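Local coordinates for protein beta-porphyranase A (Bacteroides plebeius, PDB 4AW7) that hydrolyses the sulfated red-algal polysaccharide porphyran at its beta-D-galactose to alpha-L-galactose-6-sulfate linkages, releasing mostly a sulfated disaccharide, at residues V24-R29 with N413-V418; G390-I395 with V459-S464; E146-A151 with A162-M167; Q112-G117 with A154-Q159. All coordinates share one frame; numbering follows the deposited sequence. Where two conformers were deposited one is given.

Contact 1. Residues V24-R29 with N413-V418; sequences VDYNTR and NSWKDV
The Tyr-26 ring meets Asp-417 edge-on: OD2 lies in the ring plane, at the hydroxyl end. The carboxylate itself stands nearly perpendicular to the ring, with the two planes 89° apart. Tyr-26 OH donates a hydrogen bond to Asp-417 OD2 at 2.7 Å, arriving on the anti side of the carboxylate. The other oxygen, Asp-417 OD1, is used on its syn side by Lys-416 NZ, 2.8 Å away, in a salt bridge. A water donates to OD2 as well, so this one carboxylate has a partner at each oxygen and two at OD2. The charge of Lys-416 probably helps to keep Asp-417 ionised.

Farther along the Tyr-26 edge, CE3 of the Trp-415 indole lies 4.1 Å from Tyr-26 CE2, near the plane of the phenol. Val-418 CG2 also packs on Tyr-26 CE2, at 3.8 Å. At the far end of the indole, Trp-415 CH2 rests against Val-24 CB at 3.9 Å. Tyr-26 CG sits between its backbone N and carbonyl carbon (chi1 57°), and the phenol reaches across to the 413-418 loop from there.

Asp-25 OD1 accepts from Asn-27 N at 3.0 Å, which makes an Asx turn. Leu-393 and Val-462 also touch the phenol. The whole is a corner of a beta-sandwich domain, where the chain turns from one sheet to another beside a loop of two overlapping beta turns.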
# COMPACT_ATOMS: atom_id res chain seq x y z
N VAL A 24 4.42 -20.77 12.98
CA VAL A 24 3.08 -20.26 13.22
C VAL A 24 2.66 -20.71 14.62
O VAL A 24 2.81 -21.88 14.95
CB VAL A 24 2.04 -20.79 12.19
CG1 VAL A 24 0.65 -20.22 12.41
CG2 VAL A 24 2.50 -20.54 10.76
N ASP A 25 2.11 -19.81 15.42
CA ASP A 25 1.55 -20.16 16.72
C ASP A 25 0.10 -19.73 16.74
O ASP A 25 -0.21 -18.58 17.04
CB ASP A 25 2.32 -19.54 17.85
CG ASP A 25 1.81 -19.98 19.21
OD1 ASP A 25 0.84 -20.76 19.26
OD2 ASP A 25 2.38 -19.45 20.17
N TYR A 26 -0.80 -20.66 16.39
CA TYR A 26 -2.20 -20.34 16.35
C TYR A 26 -2.84 -20.22 17.73
O TYR A 26 -4.03 -19.90 17.81
CB TYR A 26 -2.99 -21.31 15.42
CG TYR A 26 -2.83 -22.77 15.81
CD1 TYR A 26 -3.56 -23.33 16.87
CD2 TYR A 26 -1.95 -23.61 15.13
CE1 TYR A 26 -3.41 -24.66 17.23
CE2 TYR A 26 -1.78 -24.93 15.49
CZ TYR A 26 -2.52 -25.46 16.53
OH TYR A 26 -2.34 -26.79 16.87
N ASN A 27 -2.07 -20.47 18.79
CA ASN A 27 -2.53 -20.21 20.14
C ASN A 27 -2.13 -18.85 20.67
O ASN A 27 -2.47 -18.50 21.79
CB ASN A 27 -2.01 -21.30 21.09
CG ASN A 27 -2.55 -22.66 20.73
OD1 ASN A 27 -1.81 -23.50 20.25
ND2 ASN A 27 -3.87 -22.83 20.83
N THR A 28 -1.46 -18.04 19.85
CA THR A 28 -1.11 -16.66 20.23
C THR A 28 -1.77 -15.72 19.25
O THR A 28 -1.46 -15.77 18.06
CB THR A 28 0.40 -16.48 20.26
OG1 THR A 28 0.95 -17.35 21.27
CG2 THR A 28 0.80 -15.05 20.60
N ARG A 29 -2.67 -14.88 19.75
CA ARG A 29 -3.29 -13.87 18.93
C ARG A 29 -2.30 -12.73 18.69
O ARG A 29 -1.64 -12.31 19.64
CB ARG A 29 -4.56 -13.38 19.61
CG ARG A 29 -5.29 -12.29 18.87
CD ARG A 29 -6.69 -12.10 19.33
NE ARG A 29 -6.80 -11.92 20.79
CZ ARG A 29 -7.84 -11.37 21.40
NH1 ARG A 29 -8.89 -10.92 20.70
NH2 ARG A 29 -7.79 -11.21 22.72
N ASN A 413 2.97 -27.10 18.67
CA ASN A 413 2.04 -28.20 18.99
C ASN A 413 2.03 -29.29 17.91
O ASN A 413 1.12 -30.15 17.88
CB ASN A 413 0.62 -27.69 19.17
CG ASN A 413 0.49 -26.69 20.27
OD1 ASN A 413 -0.07 -25.60 20.06
ND2 ASN A 413 1.03 -27.00 21.42
N SER A 414 3.00 -29.24 16.99
CA SER A 414 3.06 -30.19 15.88
C SER A 414 1.75 -30.29 15.13
O SER A 414 1.34 -31.35 14.67
CB SER A 414 3.47 -31.57 16.41
OG SER A 414 4.72 -31.47 17.07
N TRP A 415 1.07 -29.15 14.99
CA TRP A 415 -0.21 -29.06 14.29
C TRP A 415 -1.28 -30.03 14.79
O TRP A 415 -2.18 -30.41 14.04
CB TRP A 415 -0.00 -29.30 12.78
CG TRP A 415 1.09 -28.48 12.17
CD1 TRP A 415 2.30 -28.93 11.76
CD2 TRP A 415 1.07 -27.07 11.89
NE1 TRP A 415 3.03 -27.90 11.23
CE2 TRP A 415 2.31 -26.74 11.31
CE3 TRP A 415 0.11 -26.07 12.06
CZ2 TRP A 415 2.62 -25.46 10.89
CZ3 TRP A 415 0.44 -24.77 11.65
CH2 TRP A 415 1.68 -24.49 11.06
N LYS A 416 -1.22 -30.40 16.06
CA LYS A 416 -2.14 -31.41 16.60
C LYS A 416 -3.62 -31.08 16.40
O LYS A 416 -4.46 -31.99 16.24
CB LYS A 416 -1.82 -31.69 18.09
CG LYS A 416 -2.39 -30.66 19.07
CD LYS A 416 -1.87 -30.87 20.49
CE LYS A 416 -2.44 -29.84 21.44
NZ LYS A 416 -3.93 -29.92 21.57
N ASP A 417 -3.95 -29.78 16.42
CA ASP A 417 -5.33 -29.30 16.37
C ASP A 417 -5.81 -28.99 14.96
O ASP A 417 -6.93 -28.50 14.78
CB ASP A 417 -5.43 -28.02 17.22
CG ASP A 417 -4.89 -28.22 18.61
OD1 ASP A 417 -5.48 -29.04 19.35
OD2 ASP A 417 -3.87 -27.59 18.95
N VAL A 418 -4.97 -29.23 13.96
CA VAL A 418 -5.22 -28.81 12.57
C VAL A 418 -5.51 -30.04 11.71
O VAL A 418 -4.90 -31.10 11.90
CB VAL A 418 -4.01 -28.00 12.07
CG1 VAL A 418 -4.17 -27.61 10.58
CG2 VAL A 418 -3.88 -26.76 12.95
O HOH W 1 -3.82 -26.01 21.15

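Contact 2. Residues G390-I395 with V459-S464; sequences GGRLYI and VADVSS
Val-459, Val-462 and Arg-392 have the most surface buried where strands 392-399 and 454-462 pair antiparallel. Val-459 CG1 lies over one face of the Arg-392 guanidinium, offset toward its rim, with Arg-392 NH2 at 3.2 Å. Val-459 CG1 also touches Tyr-394 CE1 at 3.6 Å. Val-459 and Tyr-394 form a non-hydrogen-bonded pair, and their side chains run side by side in the same direction.

Arg-392 and Asp-461 are directly opposed as another such pair. Arg-392 bends at chi2 (-69°) and chi3 (-95°), which folds its end back over the neighbouring strand. Arg-392 NH1 then forms a salt bridge with Asp-461 OD1 at 2.6 Å. It comes from above the carboxylate plane, and the two flat groups are 55° apart. Asp-461 OD2 is bonded to Asn-420, so both carboxylate oxygens are used. With an alanine here, Asp-461 OD1 would probably lose its charged mate, and Val-459 CG1 the guanidinium face it lies over.

Val-462 CG1 lies on the Gly-391 backbone, 3.6 Å from Gly-391 C. Its side-chain partner is Leu-393 CB, on the other face of the sheet from Arg-392. Val-462 N donates to Gly-391 O at 2.9 Å, just beyond the regular ladder. Within the ladder, Leu-393 N donates to Ala-460 O, and Ala-460 N to Leu-393 O. This is an antiparallel beta ladder with a cross-strand ion pair, within a beta-sandwich domain.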
# COMPACT_ATOMS: atom_id res chain seq x y z
N GLY A 390 -12.55 -18.40 13.85
CA GLY A 390 -13.22 -19.51 14.52
C GLY A 390 -12.42 -20.78 14.31
O GLY A 390 -11.24 -20.83 14.66
N GLY A 391 -13.05 -21.75 13.67
CA GLY A 391 -12.46 -23.05 13.40
C GLY A 391 -11.70 -23.19 12.09
O GLY A 391 -11.44 -24.30 11.66
N ARG A 392 -11.34 -22.07 11.45
CA ARG A 392 -10.57 -22.12 10.23
C ARG A 392 -9.26 -21.32 10.42
O ARG A 392 -9.26 -20.24 11.04
CB ARG A 392 -11.37 -21.52 9.10
CG ARG A 392 -12.61 -22.30 8.73
CD ARG A 392 -12.24 -23.63 8.07
NE ARG A 392 -12.25 -23.52 6.63
CZ ARG A 392 -11.88 -24.46 5.77
NH1 ARG A 392 -11.40 -25.62 6.20
NH2 ARG A 392 -11.97 -24.22 4.46
N LEU A 393 -8.17 -21.87 9.92
CA LEU A 393 -6.85 -21.27 9.93
C LEU A 393 -6.38 -21.06 8.49
O LEU A 393 -6.50 -21.95 7.65
CB LEU A 393 -5.88 -22.21 10.65
CG LEU A 393 -4.44 -21.74 10.81
CD1 LEU A 393 -4.31 -20.48 11.67
CD2 LEU A 393 -3.58 -22.92 11.40
N TYR A 394 -5.85 -19.86 8.23
CA TYR A 394 -5.31 -19.47 6.93
C TYR A 394 -3.85 -19.12 7.11
O TYR A 394 -3.53 -18.31 7.99
CB TYR A 394 -6.06 -18.26 6.33
CG TYR A 394 -7.54 -18.48 6.26
CD1 TYR A 394 -8.09 -19.12 5.15
CD2 TYR A 394 -8.39 -18.05 7.26
CE1 TYR A 394 -9.43 -19.35 5.07
CE2 TYR A 394 -9.78 -18.27 7.16
CZ TYR A 394 -10.27 -18.96 6.07
OH TYR A 394 -11.65 -19.20 6.01
N ILE A 395 -2.97 -19.71 6.31
CA ILE A 395 -1.51 -19.42 6.37
C ILE A 395 -1.07 -19.09 4.96
O ILE A 395 -1.34 -19.85 4.05
CB ILE A 395 -0.70 -20.61 6.90
CG1 ILE A 395 -1.12 -20.97 8.34
CG2 ILE A 395 0.78 -20.31 6.82
CD1 ILE A 395 -0.61 -22.37 8.78
N VAL A 459 -5.32 -23.51 3.79
CA VAL A 459 -6.59 -23.37 4.50
C VAL A 459 -6.79 -24.67 5.25
O VAL A 459 -6.65 -25.76 4.68
CB VAL A 459 -7.76 -23.09 3.56
CG1 VAL A 459 -9.08 -22.89 4.36
CG2 VAL A 459 -7.44 -21.94 2.65
N ALA A 460 -7.10 -24.57 6.53
CA ALA A 460 -7.27 -25.78 7.33
C ALA A 460 -8.31 -25.58 8.41
O ALA A 460 -8.64 -24.44 8.76
CB ALA A 460 -5.94 -26.15 7.98
N ASP A 461 -8.83 -26.68 8.94
CA ASP A 461 -9.67 -26.63 10.13
C ASP A 461 -8.80 -26.68 11.33
O ASP A 461 -7.78 -27.35 11.33
CB ASP A 461 -10.65 -27.82 10.21
CG ASP A 461 -11.67 -27.84 9.10
OD1 ASP A 461 -11.95 -26.81 8.50
OD2 ASP A 461 -12.26 -28.94 8.86
N VAL A 462 -9.19 -25.94 12.36
CA VAL A 462 -8.43 -25.88 13.58
C VAL A 462 -9.43 -25.97 14.72
O VAL A 462 -10.46 -25.30 14.72
CB VAL A 462 -7.55 -24.57 13.65
CG1 VAL A 462 -8.37 -23.29 13.53
CG2 VAL A 462 -6.73 -24.59 14.93
N SER A 463 -9.13 -26.81 15.69
CA SER A 463 -10.09 -27.11 16.76
C SER A 463 -9.76 -26.47 18.10
O SER A 463 -10.57 -26.60 19.04
CB SER A 463 -10.22 -28.62 16.94
OG SER A 463 -8.96 -29.21 17.23
N SER A 464 -8.61 -25.79 18.19
CA SER A 464 -8.03 -25.37 19.50
C SER A 464 -9.01 -24.63 20.40
O SER A 464 -9.71 -23.72 19.96
CB SER A 464 -6.76 -24.52 19.30
OG SER A 464 -7.05 -23.41 18.47
O HOH W 2 -9.30 -26.91 3.87

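Contact 3. Residues E146-A151 with A162-M167; sequences EPFVHA and AMRELM. With GAL (beta-D-galactopyranose), chain D; GLA (alpha-D-galactopyranose), chain B.
The 146-151 segment runs through a short 3-10 turn at 148-150 and lies against helix 160-179, with the CA atoms of Ala-151 and Met-163 5.6 Å apart. It belongs to the loop after strand 136-142 in the (beta/alpha)8 barrel of the catalytic domain, and the helix is the next one along the chain. The segment begins at Glu-146, the inferred proton donor. Its carboxylate is at the bound galactose and is also bonded to His-229. The model places Glu-146 OE2 unusually close to the sugar O1, and Glu-146 was modelled in two conformers, so that geometry is doubtful.

The contact with the helix is apolar. Arg-164 CD lies over one face of the Phe-148 ring, and Arg-164 CG is 3.7 Å from Phe-148 CD1. The two side chains cross at about a right angle. Met-167 is extended beyond CG, and its SD reaches the edge of the Phe-148 ring in a Met-aromatic contact, 5.5 Å from the centroid and 83° off the normal. Met-167 SD also touches Pro-147 CB at 3.7 Å. Ala-151 CB packs on Met-163 CG at 4.0 Å. Tyr-193, a potassium ligand, meets the Phe-148 ring too.

A water joins Phe-148 O to Arg-164 NH1, though this holds for one of two modelled Arg-164 conformers. Met-167 has the largest buried area here, and its CE comes within 3.2 Å of Pro-147 O.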
# COMPACT_ATOMS: atom_id res chain seq x y z
N GLU A 146 -2.01 11.88 -9.47
CA GLU A 146 -0.64 12.08 -9.99
C GLU A 146 -0.38 13.51 -10.49
O GLU A 146 -0.00 13.74 -11.64
CB GLU A 146 -0.32 11.03 -11.02
CG GLU A 146 -0.49 9.63 -10.41
CD GLU A 146 0.03 8.55 -11.28
OE1 GLU A 146 0.32 8.80 -12.46
OE2 GLU A 146 0.12 7.41 -10.77
N PRO A 147 -0.52 14.47 -9.57
CA PRO A 147 -0.53 15.85 -10.05
C PRO A 147 0.82 16.37 -10.50
O PRO A 147 0.88 17.09 -11.50
CB PRO A 147 -1.02 16.64 -8.82
CG PRO A 147 -0.66 15.77 -7.62
CD PRO A 147 -0.85 14.38 -8.14
N PHE A 148 1.87 16.09 -9.73
CA PHE A 148 3.13 16.77 -9.96
C PHE A 148 3.80 16.34 -11.27
O PHE A 148 4.48 17.15 -11.90
CB PHE A 148 4.10 16.51 -8.81
CG PHE A 148 3.67 16.99 -7.44
CD1 PHE A 148 2.75 18.02 -7.29
CD2 PHE A 148 4.16 16.41 -6.30
CE1 PHE A 148 2.40 18.47 -6.06
CE2 PHE A 148 3.80 16.83 -5.06
CZ PHE A 148 2.92 17.87 -4.92
N VAL A 149 3.56 15.12 -11.74
CA VAL A 149 4.15 14.72 -13.00
C VAL A 149 3.52 15.49 -14.15
O VAL A 149 4.10 15.52 -15.24
CB VAL A 149 4.15 13.21 -13.19
CG1 VAL A 149 5.07 12.48 -12.10
CG2 VAL A 149 2.75 12.71 -13.30
N HIS A 150 2.36 16.12 -13.94
CA HIS A 150 1.68 16.96 -14.92
C HIS A 150 1.95 18.46 -14.79
O HIS A 150 1.40 19.23 -15.56
CB HIS A 150 0.16 16.69 -14.89
CG HIS A 150 -0.18 15.33 -15.38
ND1 HIS A 150 -0.31 15.07 -16.72
CD2 HIS A 150 -0.29 14.15 -14.74
CE1 HIS A 150 -0.55 13.77 -16.88
NE2 HIS A 150 -0.52 13.19 -15.69
N ALA A 151 2.81 18.85 -13.86
CA ALA A 151 3.00 20.27 -13.57
C ALA A 151 3.60 21.08 -14.70
O ALA A 151 3.57 22.31 -14.66
CB ALA A 151 3.83 20.45 -12.30
N ALA A 162 6.04 26.36 -9.21
CA ALA A 162 4.89 27.18 -8.91
C ALA A 162 3.59 26.39 -9.08
O ALA A 162 2.67 26.58 -8.29
CB ALA A 162 4.89 28.47 -9.79
N MET A 163 3.48 25.56 -10.10
CA MET A 163 2.29 24.72 -10.25
C MET A 163 2.23 23.62 -9.21
O MET A 163 1.14 23.34 -8.71
CB MET A 163 2.17 24.16 -11.67
CG MET A 163 0.99 23.26 -11.85
SD MET A 163 -0.61 23.94 -11.35
CE MET A 163 -1.30 24.51 -12.90
N ARG A 164 3.35 23.01 -8.86
CA ARG A 164 3.30 22.03 -7.74
C ARG A 164 2.75 22.67 -6.49
O ARG A 164 1.90 22.12 -5.80
CB ARG A 164 4.67 21.44 -7.39
CG ARG A 164 5.19 20.50 -8.45
CD ARG A 164 6.53 19.79 -8.10
NE ARG A 164 7.75 20.65 -8.12
CZ ARG A 164 8.47 20.99 -9.21
NH1 ARG A 164 8.10 20.67 -10.43
NH2 ARG A 164 9.53 21.78 -9.08
N GLU A 165 3.20 23.90 -6.21
CA GLU A 165 2.73 24.62 -5.05
C GLU A 165 1.24 24.96 -5.13
O GLU A 165 0.50 24.84 -4.15
CB GLU A 165 3.58 25.88 -4.79
CG GLU A 165 4.99 25.56 -4.36
CD GLU A 165 5.93 26.74 -4.34
OE1 GLU A 165 5.52 27.83 -4.77
OE2 GLU A 165 7.08 26.55 -3.93
N LEU A 166 0.77 25.37 -6.30
CA LEU A 166 -0.66 25.64 -6.52
C LEU A 166 -1.48 24.34 -6.32
O LEU A 166 -2.55 24.37 -5.68
CB LEU A 166 -0.88 26.21 -7.93
CG LEU A 166 -2.34 26.51 -8.33
CD1 LEU A 166 -2.94 27.55 -7.35
CD2 LEU A 166 -2.39 27.00 -9.75
N MET A 167 -0.99 23.22 -6.82
CA MET A 167 -1.69 21.93 -6.64
C MET A 167 -1.78 21.57 -5.16
O MET A 167 -2.82 21.08 -4.70
CB MET A 167 -0.94 20.88 -7.44
CG MET A 167 -1.12 21.00 -8.92
SD MET A 167 0.11 20.02 -9.84
CE MET A 167 -0.69 19.90 -11.45
C1 GAL D . -0.92 5.78 -12.64
C2 GAL D . -2.24 6.31 -13.23
C3 GAL D . -3.05 5.19 -13.86
C4 GAL D . -2.21 4.29 -14.73
C5 GAL D . -1.00 3.78 -13.92
C6 GAL D . -0.29 2.62 -14.70
O1 GAL D . -0.17 6.94 -12.10
O2 GAL D . -2.99 7.02 -12.20
O3 GAL D . -4.04 5.68 -14.72
O4 GAL D . -1.76 5.02 -15.89
O5 GAL D . -0.20 5.01 -13.59
O6 GAL D . -0.90 1.33 -14.27
C1 GLA B . -0.92 5.78 -12.64
C2 GLA B . -2.24 6.31 -13.23
C3 GLA B . -3.05 5.19 -13.86
C4 GLA B . -2.21 4.29 -14.73
C5 GLA B . -1.00 3.78 -13.92
C6 GLA B . -0.29 2.62 -14.70
O1 GLA B . -1.00 5.16 -11.43
O2 GLA B . -2.99 7.02 -12.20
O3 GLA B . -4.04 5.68 -14.72
O4 GLA B . -1.76 5.02 -15.89
O5 GLA B . -0.20 5.01 -13.59
O6 GLA B . -0.90 1.33 -14.27
O HOH W 3 6.66 18.65 -11.19

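Contact 4. Residues Q112-G117 with A154-Q159; sequences QHIQGG and AGFTVQ
Gln-115 OE1 is gripped by two backbone N-H groups. Thr-157 N donates to Gln-115 OE1 from the other segment at 2.9 Å, nearly straight at 166° but from above the carbonyl plane. Gly-116 N donates to Gln-115 OE1 from the same segment at 2.8 Å, in that plane and on a lone pair. The other end of the amide is held too: Gln-115 NE2 donates to Gly-155 O at 2.9 Å, almost straight and in the plane of its own amide. Together these bonds fix the rotation of the amide. The side chain leaves anti to its backbone N (chi1 180°) and bends at chi2 (58°), which turns the amide to the 154-159 loop. Were a leucine in its place, Thr-157 N, Gly-116 N and Gly-155 O would probably all lose this partner, and the side-chain link between the loops would go.

Phe-156 turns its ring edge to the 112-117 loop. Ile-114 O lies in the ring plane, 3.3 Å from Phe-156 CE1, and Ile-114 CG2 packs on Phe-156 CE1 at 4.0 Å. Gly-116 CA comes within 3.6 Å of Val-158 CG2. A side chain there would run into Thr-157 and Val-158. A water joins Gly-116 O to Thr-157 OG1.

The two loops lead into helices 120-132 and 160-179 of the barrel. Ile-114 and Phe-156 both pack on Met-167 of helix 160-179.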
# COMPACT_ATOMS: atom_id res chain seq x y z
N GLN A 112 -9.17 21.56 -17.16
CA GLN A 112 -10.58 21.75 -16.86
C GLN A 112 -10.88 21.80 -15.38
O GLN A 112 -11.94 22.28 -14.97
CB GLN A 112 -11.42 20.64 -17.52
CG GLN A 112 -11.48 20.70 -19.07
CD GLN A 112 -10.29 20.12 -19.80
OE1 GLN A 112 -9.51 19.38 -19.23
NE2 GLN A 112 -10.15 20.46 -21.07
N HIS A 113 -9.93 21.30 -14.58
CA HIS A 113 -10.09 21.17 -13.15
C HIS A 113 -9.25 22.11 -12.33
O HIS A 113 -9.67 22.57 -11.30
CB HIS A 113 -9.83 19.72 -12.73
CG HIS A 113 -10.71 18.73 -13.43
ND1 HIS A 113 -10.37 17.40 -13.56
CD2 HIS A 113 -11.91 18.88 -14.05
CE1 HIS A 113 -11.34 16.78 -14.22
NE2 HIS A 113 -12.27 17.66 -14.55
N ILE A 114 -7.99 22.31 -12.74
CA ILE A 114 -7.08 23.22 -12.07
C ILE A 114 -6.33 24.00 -13.17
O ILE A 114 -6.11 23.46 -14.25
CB ILE A 114 -6.12 22.53 -11.09
CG1 ILE A 114 -5.38 23.55 -10.21
CG2 ILE A 114 -5.16 21.58 -11.83
CD1 ILE A 114 -4.55 22.93 -9.09
N GLN A 115 -6.03 25.27 -12.92
CA GLN A 115 -5.35 26.10 -13.91
C GLN A 115 -4.75 27.28 -13.18
O GLN A 115 -5.19 27.66 -12.11
CB GLN A 115 -6.34 26.56 -15.00
CG GLN A 115 -5.80 27.45 -16.12
CD GLN A 115 -4.66 26.83 -16.87
OE1 GLN A 115 -3.56 26.69 -16.33
NE2 GLN A 115 -4.89 26.47 -18.15
N GLY A 116 -3.73 27.88 -13.78
CA GLY A 116 -3.20 29.12 -13.24
C GLY A 116 -4.31 30.14 -13.06
O GLY A 116 -5.22 30.24 -13.88
N GLY A 117 -4.22 30.87 -11.96
CA GLY A 117 -5.16 31.94 -11.69
C GLY A 117 -6.41 31.51 -10.96
O GLY A 117 -7.22 32.34 -10.56
N ALA A 154 1.71 21.39 -21.22
CA ALA A 154 1.69 22.60 -22.05
C ALA A 154 0.49 23.50 -21.81
O ALA A 154 0.56 24.73 -21.96
CB ALA A 154 1.77 22.24 -23.55
N GLY A 155 -0.65 22.92 -21.50
CA GLY A 155 -1.87 23.69 -21.33
C GLY A 155 -1.96 24.51 -20.04
O GLY A 155 -2.82 25.38 -19.93
N PHE A 156 -1.07 24.28 -19.08
CA PHE A 156 -1.08 25.03 -17.84
C PHE A 156 -0.38 26.37 -18.00
O PHE A 156 0.72 26.44 -18.59
CB PHE A 156 -0.40 24.22 -16.73
CG PHE A 156 -1.21 23.07 -16.19
CD1 PHE A 156 -2.55 23.22 -15.88
CD2 PHE A 156 -0.61 21.84 -15.96
CE1 PHE A 156 -3.27 22.15 -15.32
CE2 PHE A 156 -1.35 20.78 -15.42
CZ PHE A 156 -2.67 20.94 -15.10
N THR A 157 -0.98 27.42 -17.44
CA THR A 157 -0.44 28.78 -17.52
C THR A 157 0.51 29.11 -16.40
O THR A 157 1.16 30.18 -16.40
CB THR A 157 -1.56 29.82 -17.55
OG1 THR A 157 -2.31 29.69 -16.34
CG2 THR A 157 -2.43 29.61 -18.80
N VAL A 158 0.61 28.22 -15.42
CA VAL A 158 1.60 28.22 -14.35
C VAL A 158 2.17 26.80 -14.37
O VAL A 158 1.38 25.84 -14.51
CB VAL A 158 0.95 28.54 -12.97
CG1 VAL A 158 1.91 28.44 -11.80
CG2 VAL A 158 0.34 29.91 -13.01
N GLN A 159 3.50 26.67 -14.26
CA GLN A 159 4.16 25.39 -14.45
C GLN A 159 5.25 25.19 -13.43
O GLN A 159 5.53 26.05 -12.58
CB GLN A 159 4.67 25.26 -15.90
CG GLN A 159 3.59 25.27 -16.97
CD GLN A 159 4.19 25.12 -18.35
OE1 GLN A 159 5.26 25.67 -18.60
NE2 GLN A 159 3.58 24.36 -19.19
O HOH W 4 -4.73 30.91 -16.58

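In the fold
The four contacts form two pairs at opposite sides of the chain's centre. Contacts 1 and 2 have centres about 9 Å apart and touch within the beta-sandwich domain. Both reach the same mixed sheet, and their segments alternate along the chain. Contacts 3 and 4 also have centres about 9 Å apart and alternate. They share the loop region between strand 136-142 and helix 160-179 in the catalytic barrel. Centres of contacts 1 and 3 are about 52 Å apart. Contact 1 closes a loop of chain that holds contacts 3 and 4, so the N-terminal strand belongs to the sandwich while the barrel is built in between.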